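Local coordinates for 2-ON-2 hemoglobin (Agrobacterium tumefaciens, PDB 2XYK), which binds heme b and, as a group II truncated hemoglobin of the 2-on-2 type, probably binds and carries oxygen, at residues A[66-69]-A[73-76]; A[58-63]-A[116-121]. All coordinates share one frame; numbering follows the deposited sequence.

Contact 1 (A[66-69]-A[73-76]). With HEM (protoporphyrin IX containing Fe), chain C.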
loop_
_atom_site.group_PDB
_atom_site.type_symbol
_atom_site.label_atom_id
_atom_site.label_comp_id
_atom_site.label_asym_id
_atom_site.label_seq_id
_atom_site.Cartn_x
_atom_site.Cartn_y
_atom_site.Cartn_z
ATOM N N VAL A 66 8.957 -0.487 -11.352
ATOM C CA VAL A 66 10.029 -1.200 -10.643
ATOM C C VAL A 66 9.595 -2.557 -10.062
ATOM O O VAL A 66 10.396 -3.508 -10.005
ATOM C CB VAL A 66 10.653 -0.315 -9.495
ATOM C CG1 VAL A 66 11.735 -1.089 -8.735
ATOM C CG2 VAL A 66 11.252 0.921 -10.064
ATOM N N TYR A 67 8.332 -2.652 -9.633
ATOM C CA TYR A 67 7.841 -3.899 -9.068
ATOM C C TYR A 67 7.773 -4.949 -10.190
ATOM O O TYR A 67 8.279 -6.063 -10.063
ATOM C CB TYR A 67 6.461 -3.706 -8.418
ATOM C CG TYR A 67 5.909 -4.996 -7.895
ATOM C CD1 TYR A 67 5.232 -5.874 -8.739
ATOM C CD2 TYR A 67 6.083 -5.367 -6.556
ATOM C CE1 TYR A 67 4.753 -7.076 -8.276
ATOM C CE2 TYR A 67 5.587 -6.589 -6.089
ATOM C CZ TYR A 67 4.935 -7.424 -6.966
ATOM O OH TYR A 67 4.442 -8.629 -6.530
ATOM N N VAL A 68 7.163 -4.582 -11.306
ATOM C CA VAL A 68 7.053 -5.531 -12.403
ATOM C C VAL A 68 8.435 -5.968 -12.943
ATOM O O VAL A 68 8.686 -7.161 -13.121
ATOM C CB VAL A 68 6.017 -5.088 -13.442
ATOM C CG1 VAL A 68 6.055 -6.021 -14.676
ATOM C CG2 VAL A 68 4.635 -5.135 -12.798
ATOM N N GLU A 69 9.342 -5.008 -13.119
ATOM C CA GLU A 69 10.735 -5.293 -13.501
ATOM C C GLU A 69 11.369 -6.414 -12.664
ATOM O O GLU A 69 12.057 -7.271 -13.210
ATOM C CB GLU A 69 11.582 -4.036 -13.365
ATOM C CG GLU A 69 12.652 -3.895 -14.429
ATOM C CD GLU A 69 13.675 -2.810 -14.105
ATOM O OE1 GLU A 69 13.280 -1.759 -13.523
ATOM O OE2 GLU A 69 14.876 -3.021 -14.436
ATOM N N HIS A 73 4.401 -10.155 -13.252
ATOM C CA HIS A 73 2.978 -9.820 -13.049
ATOM C C HIS A 73 2.537 -9.807 -11.586
ATOM O O HIS A 73 2.789 -10.789 -10.874
ATOM C CB HIS A 73 2.107 -10.761 -13.879
ATOM C CG HIS A 73 2.014 -10.349 -15.312
ATOM N ND1 HIS A 73 1.391 -9.176 -15.706
ATOM C CD2 HIS A 73 2.504 -10.925 -16.442
ATOM C CE1 HIS A 73 1.488 -9.059 -17.021
ATOM N NE2 HIS A 73 2.158 -10.105 -17.492
ATOM N N PRO A 74 1.924 -8.682 -11.109
ATOM C CA PRO A 74 1.548 -8.641 -9.690
ATOM C C PRO A 74 0.748 -9.843 -9.197
ATOM O O PRO A 74 1.129 -10.421 -8.183
ATOM C CB PRO A 74 0.763 -7.326 -9.561
ATOM C CG PRO A 74 1.411 -6.439 -10.632
ATOM C CD PRO A 74 1.619 -7.407 -11.781
ATOM N N MET A 75 -0.331 -10.221 -9.891
ATOM C CA MET A 75 -1.159 -11.354 -9.474
ATOM C C MET A 75 -1.481 -11.304 -7.960
ATOM O O MET A 75 -1.328 -12.324 -7.234
ATOM C CB MET A 75 -0.466 -12.676 -9.826
ATOM C CG MET A 75 -0.156 -12.913 -11.328
ATOM S SD MET A 75 -1.615 -12.783 -12.381
ATOM C CE MET A 75 -2.695 -14.025 -11.651
ATOM N N LEU A 76 -1.914 -10.137 -7.472
ATOM C CA LEU A 76 -2.013 -9.953 -6.011
ATOM C C LEU A 76 -2.933 -10.919 -5.260
ATOM O O LEU A 76 -2.568 -11.394 -4.193
ATOM C CB LEU A 76 -2.320 -8.525 -5.612
ATOM C CG LEU A 76 -1.314 -7.439 -5.995
ATOM C CD1 LEU A 76 -1.809 -6.114 -5.417
ATOM C CD2 LEU A 76 0.083 -7.788 -5.498
HETATM C CHA HEM C . 2.259 -8.685 0.281
HETATM C CHB HEM C . -1.300 -8.564 3.680
HETATM C CHC HEM C . -3.897 -5.730 0.665
HETATM C CHD HEM C . 0.055 -4.977 -2.018
HETATM C C1A HEM C . 1.497 -8.951 1.413
HETATM C C2A HEM C . 1.805 -9.927 2.443
HETATM C C3A HEM C . 0.837 -9.906 3.366
HETATM C C4A HEM C . -0.135 -8.896 2.977
HETATM C CMA HEM C . 0.699 -10.769 4.663
HETATM C CAA HEM C . 3.071 -10.820 2.408
HETATM C CBA HEM C . 4.263 -9.947 2.872
HETATM C CGA HEM C . 5.628 -10.372 2.331
HETATM O O1A HEM C . 5.760 -11.219 1.400
HETATM O O2A HEM C . 6.641 -9.833 2.840
HETATM C C1B HEM C . -2.348 -7.816 3.162
HETATM C C2B HEM C . -3.664 -7.574 3.745
HETATM C C3B HEM C . -4.360 -6.788 2.891
HETATM C C4B HEM C . -3.512 -6.506 1.750
HETATM C CMB HEM C . -4.181 -8.096 5.096
HETATM C CAB HEM C . -5.807 -6.241 3.020
HETATM C CBB HEM C . -6.854 -7.049 2.838
HETATM C C1C HEM C . -3.059 -5.240 -0.298
HETATM C C2C HEM C . -3.399 -4.250 -1.284
HETATM C C3C HEM C . -2.311 -4.016 -2.032
HETATM C C4C HEM C . -1.246 -4.876 -1.534
HETATM C CMC HEM C . -4.812 -3.624 -1.373
HETATM C CAC HEM C . -2.200 -3.028 -3.228
HETATM C CBC HEM C . -2.532 -1.726 -3.073
HETATM C C1D HEM C . 1.000 -5.948 -1.738
HETATM C C2D HEM C . 2.222 -6.211 -2.485
HETATM C C3D HEM C . 2.900 -7.366 -1.769
HETATM C C4D HEM C . 2.036 -7.697 -0.663
HETATM C CMD HEM C . 2.724 -5.457 -3.741
HETATM C CAD HEM C . 4.235 -8.053 -2.148
HETATM C CBD HEM C . 3.806 -9.180 -3.095
HETATM C CGD HEM C . 4.962 -10.097 -3.430
HETATM O O1D HEM C . 5.295 -11.004 -2.621
HETATM O O2D HEM C . 5.545 -9.892 -4.513
HETATM N NA HEM C . 0.310 -8.338 1.770
HETATM N NB HEM C . -2.295 -7.131 1.957
HETATM N NC HEM C . -1.750 -5.612 -0.476
HETATM N ND HEM C . 0.942 -6.836 -0.679
HETATM FE FE HEM C . -0.700 -6.987 0.605
HETATM O O HOH W 1 0.094 -5.517 1.579
#

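Contact 2 (A[58-63]-A[116-121]). With HEM (protoporphyrin IX containing Fe), chain C.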
loop_
_atom_site.group_PDB
_atom_site.type_symbol
_atom_site.label_atom_id
_atom_site.label_comp_id
_atom_site.label_asym_id
_atom_site.label_seq_id
_atom_site.Cartn_x
_atom_site.Cartn_y
_atom_site.Cartn_z
ATOM N N THR A 58 5.243 2.621 -6.262
ATOM C CA THR A 58 5.976 3.436 -7.191
ATOM C C THR A 58 5.408 3.246 -8.618
ATOM O O THR A 58 5.049 4.233 -9.255
ATOM C CB THR A 58 7.500 3.105 -7.082
ATOM O OG1 THR A 58 7.962 3.478 -5.770
ATOM C CG2 THR A 58 8.336 3.846 -8.113
ATOM N N GLY A 59 5.329 1.998 -9.099
ATOM C CA GLY A 59 4.763 1.685 -10.429
ATOM C C GLY A 59 3.260 1.977 -10.519
ATOM O O GLY A 59 2.814 2.676 -11.442
ATOM N N TYR A 60 2.488 1.441 -9.562
ATOM C CA TYR A 60 1.033 1.652 -9.487
ATOM C C TYR A 60 0.577 3.151 -9.618
ATOM O O TYR A 60 -0.473 3.448 -10.217
ATOM C CB TYR A 60 0.509 1.043 -8.177
ATOM C CG TYR A 60 -0.971 1.234 -7.958
ATOM C CD1 TYR A 60 -1.906 0.349 -8.527
ATOM C CD2 TYR A 60 -1.440 2.290 -7.192
ATOM C CE1 TYR A 60 -3.279 0.521 -8.337
ATOM C CE2 TYR A 60 -2.818 2.485 -6.997
ATOM C CZ TYR A 60 -3.732 1.591 -7.568
ATOM O OH TYR A 60 -5.084 1.794 -7.358
ATOM N N LEU A 61 1.366 4.074 -9.065
ATOM C CA LEU A 61 1.003 5.509 -9.064
ATOM C C LEU A 61 1.495 6.283 -10.289
ATOM O O LEU A 61 1.283 7.490 -10.419
ATOM C CB LEU A 61 1.487 6.182 -7.767
ATOM C CG LEU A 61 0.855 5.668 -6.469
ATOM C CD1 LEU A 61 1.667 6.037 -5.234
ATOM C CD2 LEU A 61 -0.580 6.161 -6.357
ATOM N N GLY A 62 2.144 5.592 -11.203
ATOM C CA GLY A 62 2.536 6.234 -12.440
ATOM C C GLY A 62 4.014 6.524 -12.474
ATOM O O GLY A 62 4.496 7.081 -13.444
ATOM N N GLY A 63 4.724 6.161 -11.404
ATOM C CA GLY A 63 6.192 6.190 -11.418
ATOM C C GLY A 63 6.789 5.059 -12.263
ATOM O O GLY A 63 6.068 4.322 -12.947
ATOM N N ALA A 116 -10.157 5.088 -3.034
ATOM C CA ALA A 116 -11.280 4.243 -3.471
ATOM C C ALA A 116 -10.825 2.909 -4.144
ATOM O O ALA A 116 -11.277 1.842 -3.733
ATOM C CB ALA A 116 -12.287 5.038 -4.351
ATOM N N PRO A 117 -9.914 2.962 -5.154
ATOM C CA PRO A 117 -9.433 1.727 -5.781
ATOM C C PRO A 117 -8.578 0.816 -4.883
ATOM O O PRO A 117 -8.612 -0.393 -5.057
ATOM C CB PRO A 117 -8.576 2.239 -6.952
ATOM C CG PRO A 117 -9.084 3.631 -7.218
ATOM C CD PRO A 117 -9.322 4.138 -5.812
ATOM N N VAL A 118 -7.810 1.387 -3.961
ATOM C CA VAL A 118 -7.017 0.589 -3.040
ATOM C C VAL A 118 -7.970 -0.144 -2.075
ATOM O O VAL A 118 -7.758 -1.311 -1.757
ATOM C CB VAL A 118 -6.025 1.464 -2.236
ATOM C CG1 VAL A 118 -5.551 0.755 -0.920
ATOM C CG2 VAL A 118 -4.828 1.894 -3.101
ATOM N N GLU A 119 -9.000 0.552 -1.585
ATOM C CA GLU A 119 -9.903 -0.080 -0.660
ATOM C C GLU A 119 -10.644 -1.210 -1.379
ATOM O O GLU A 119 -10.859 -2.275 -0.773
ATOM C CB GLU A 119 -10.875 0.920 -0.017
ATOM C CG GLU A 119 -12.025 0.210 0.666
ATOM C CD GLU A 119 -13.108 1.123 1.169
ATOM O OE1 GLU A 119 -13.670 1.908 0.371
ATOM O OE2 GLU A 119 -13.415 1.035 2.374
ATOM N N ARG A 120 -11.024 -0.994 -2.649
ATOM C CA ARG A 120 -11.552 -2.082 -3.493
ATOM C C ARG A 120 -10.591 -3.286 -3.585
ATOM O O ARG A 120 -11.015 -4.427 -3.442
ATOM C CB ARG A 120 -11.870 -1.589 -4.910
ATOM C CG ARG A 120 -13.155 -0.751 -5.030
ATOM C CD ARG A 120 -13.291 -0.157 -6.452
ATOM N NE ARG A 120 -13.258 -1.231 -7.453
ATOM C CZ ARG A 120 -13.616 -1.118 -8.733
ATOM N NH1 ARG A 120 -14.057 0.047 -9.223
ATOM N NH2 ARG A 120 -13.526 -2.185 -9.530
ATOM N N LEU A 121 -9.301 -3.027 -3.821
ATOM C CA LEU A 121 -8.295 -4.113 -3.910
ATOM C C LEU A 121 -8.211 -4.893 -2.594
ATOM O O LEU A 121 -8.117 -6.127 -2.599
ATOM C CB LEU A 121 -6.908 -3.566 -4.283
ATOM C CG LEU A 121 -6.595 -3.255 -5.742
ATOM C CD1 LEU A 121 -5.162 -2.721 -5.868
ATOM C CD2 LEU A 121 -6.808 -4.484 -6.649
HETATM C CHA HEM C . 2.259 -8.685 0.281
HETATM C CHB HEM C . -1.300 -8.564 3.680
HETATM C CHC HEM C . -3.897 -5.730 0.665
HETATM C CHD HEM C . 0.055 -4.977 -2.018
HETATM C C1A HEM C . 1.497 -8.951 1.413
HETATM C C2A HEM C . 1.805 -9.927 2.443
HETATM C C3A HEM C . 0.837 -9.906 3.366
HETATM C C4A HEM C . -0.135 -8.896 2.977
HETATM C CMA HEM C . 0.699 -10.769 4.663
HETATM C CAA HEM C . 3.071 -10.820 2.408
HETATM C CBA HEM C . 4.263 -9.947 2.872
HETATM C CGA HEM C . 5.628 -10.372 2.331
HETATM O O1A HEM C . 5.760 -11.219 1.400
HETATM O O2A HEM C . 6.641 -9.833 2.840
HETATM C C1B HEM C . -2.348 -7.816 3.162
HETATM C C2B HEM C . -3.664 -7.574 3.745
HETATM C C3B HEM C . -4.360 -6.788 2.891
HETATM C C4B HEM C . -3.512 -6.506 1.750
HETATM C CMB HEM C . -4.181 -8.096 5.096
HETATM C CAB HEM C . -5.807 -6.241 3.020
HETATM C CBB HEM C . -6.854 -7.049 2.838
HETATM C C1C HEM C . -3.059 -5.240 -0.298
HETATM C C2C HEM C . -3.399 -4.250 -1.284
HETATM C C3C HEM C . -2.311 -4.016 -2.032
HETATM C C4C HEM C . -1.246 -4.876 -1.534
HETATM C CMC HEM C . -4.812 -3.624 -1.373
HETATM C CAC HEM C . -2.200 -3.028 -3.228
HETATM C CBC HEM C . -2.532 -1.726 -3.073
HETATM C C1D HEM C . 1.000 -5.948 -1.738
HETATM C C2D HEM C . 2.222 -6.211 -2.485
HETATM C C3D HEM C . 2.900 -7.366 -1.769
HETATM C C4D HEM C . 2.036 -7.697 -0.663
HETATM C CMD HEM C . 2.724 -5.457 -3.741
HETATM C CAD HEM C . 4.235 -8.053 -2.148
HETATM C CBD HEM C . 3.806 -9.180 -3.095
HETATM C CGD HEM C . 4.962 -10.097 -3.430
HETATM O O1D HEM C . 5.295 -11.004 -2.621
HETATM O O2D HEM C . 5.545 -9.892 -4.513
HETATM N NA HEM C . 0.310 -8.338 1.770
HETATM N NB HEM C . -2.295 -7.131 1.957
HETATM N NC HEM C . -1.750 -5.612 -0.476
HETATM N ND HEM C . 0.942 -6.836 -0.679
HETATM FE FE HEM C . -0.700 -6.987 0.605
HETATM O O HOH W 1 0.094 -5.517 1.579
#

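Contact 1 (A[66-69]-A[73-76])
Tyr67 and Pro74 meet where helix 66-71 and the loop after it fold back on each other beside the heme. The bond from CA to CB of Tyr67 points toward the loop, and with CG anti to the backbone N (chi1 177°) the ring reaches Pro74. Along one side of the ring, Tyr67 CE1 comes to 3.8 Å from Pro74 CA and 4.1 Å from Pro74 CG, an oblique approach. On the other side, Tyr67 CE2 lies 3.9 Å from the heme methyl CMD. At the tip, Tyr67 OH donates a hydrogen bond of 2.6 Å to O2D of a heme propionate, which sits at the ring edge, near its plane; the hydroxyl is modelled too close to another atom, so this short bond is less sure. One residue on in the same helix, Val68 adds its CG2 branch, 3.9 Å from Pro74 CD. Leu76 faces the porphyrin, where Leu76 CD1 is 3.8 Å from the heme vinyl carbon CAC and Leu76 CD2 is 3.9 Å from CMD. The carbonyl of Leu76 also accepts a hydrogen bond from ND1 of His80, the axial ligand of the iron. Pro74 carbons thus pack against the CE1 side of the phenol ring, and if the hydroxyl lies where it is modelled, the negative charge of the propionate would probably favour the O-H as donor.

Contact 2 (A[58-63]-A[116-121])
A backbone hydrogen bond of 3.0 Å from Leu121 N to Pro117 O closes the helical turn on which the end of Tyr60 comes to rest. Both residues of that bond touch the tyrosine, as does Val118 between them. Tyr60 has to span a wide gap, since its CA is 10.4 Å from that of Val118, the nearest across the contact; a trans chi1 of 178° extends the side chain across to helix 108-125. Its hydroxyl ends against the proline ring, Tyr60 OH lying 3.5 Å from Pro117 CB, a van der Waals contact in which the two side chains meet at about a right angle. Behind the hydroxyl the aromatic carbons are held more loosely: Tyr60 CE2 is 4.4 Å from Val118 CG2, and Tyr60 CE1 is 4.5 Å from Leu121 CD1, both methyls approaching the ring obliquely. In the 2-on-2 globin fold this joins the end of helix 47-60, the helix E of truncated hemoglobins, to the last long helix, helix H. The latter is kinked at Pro117, whose N cannot bond to the preceding turn. Helix 47-60 stops soon after Tyr60 in a Schellman motif: Gly62 takes a positive phi of 105°, Gly62 N bonds to Gly59 O, and Gly63 N makes a weak bond to Thr58 O. On the heme side, Leu121 CB packs 3.6 Å from the porphyrin methyl CMC, while Leu121 CD1 is 4.0 Å from the vinyl carbon CBC. Val118, buried, turns also to Trp93 and Phe97 of helix 87-104, the other long helix of the pair, and Leu61 packs on Val18 of helix 14-31.

Overall arrangement
Contacts 1 and 2 have centres 12 Å apart and share one heme. Segments 58-63 and 66-69 follow closely in sequence, so contact 1 is nested in the long loop that contact 2 closes. The two do not otherwise touch, although the side chains of Tyr60 and Tyr67 come to about 8 Å of each other. Both reach the vinyl group that carries CAC, contact 1 through Leu76 and contact 2 through Leu121, while contact 1 alone reaches a propionate. The side chains of Tyr67 and Leu121 each lie about 8 Å from that of the axial ligand His80; a water completes the iron coordination 1.9 Å from FE to its oxygen.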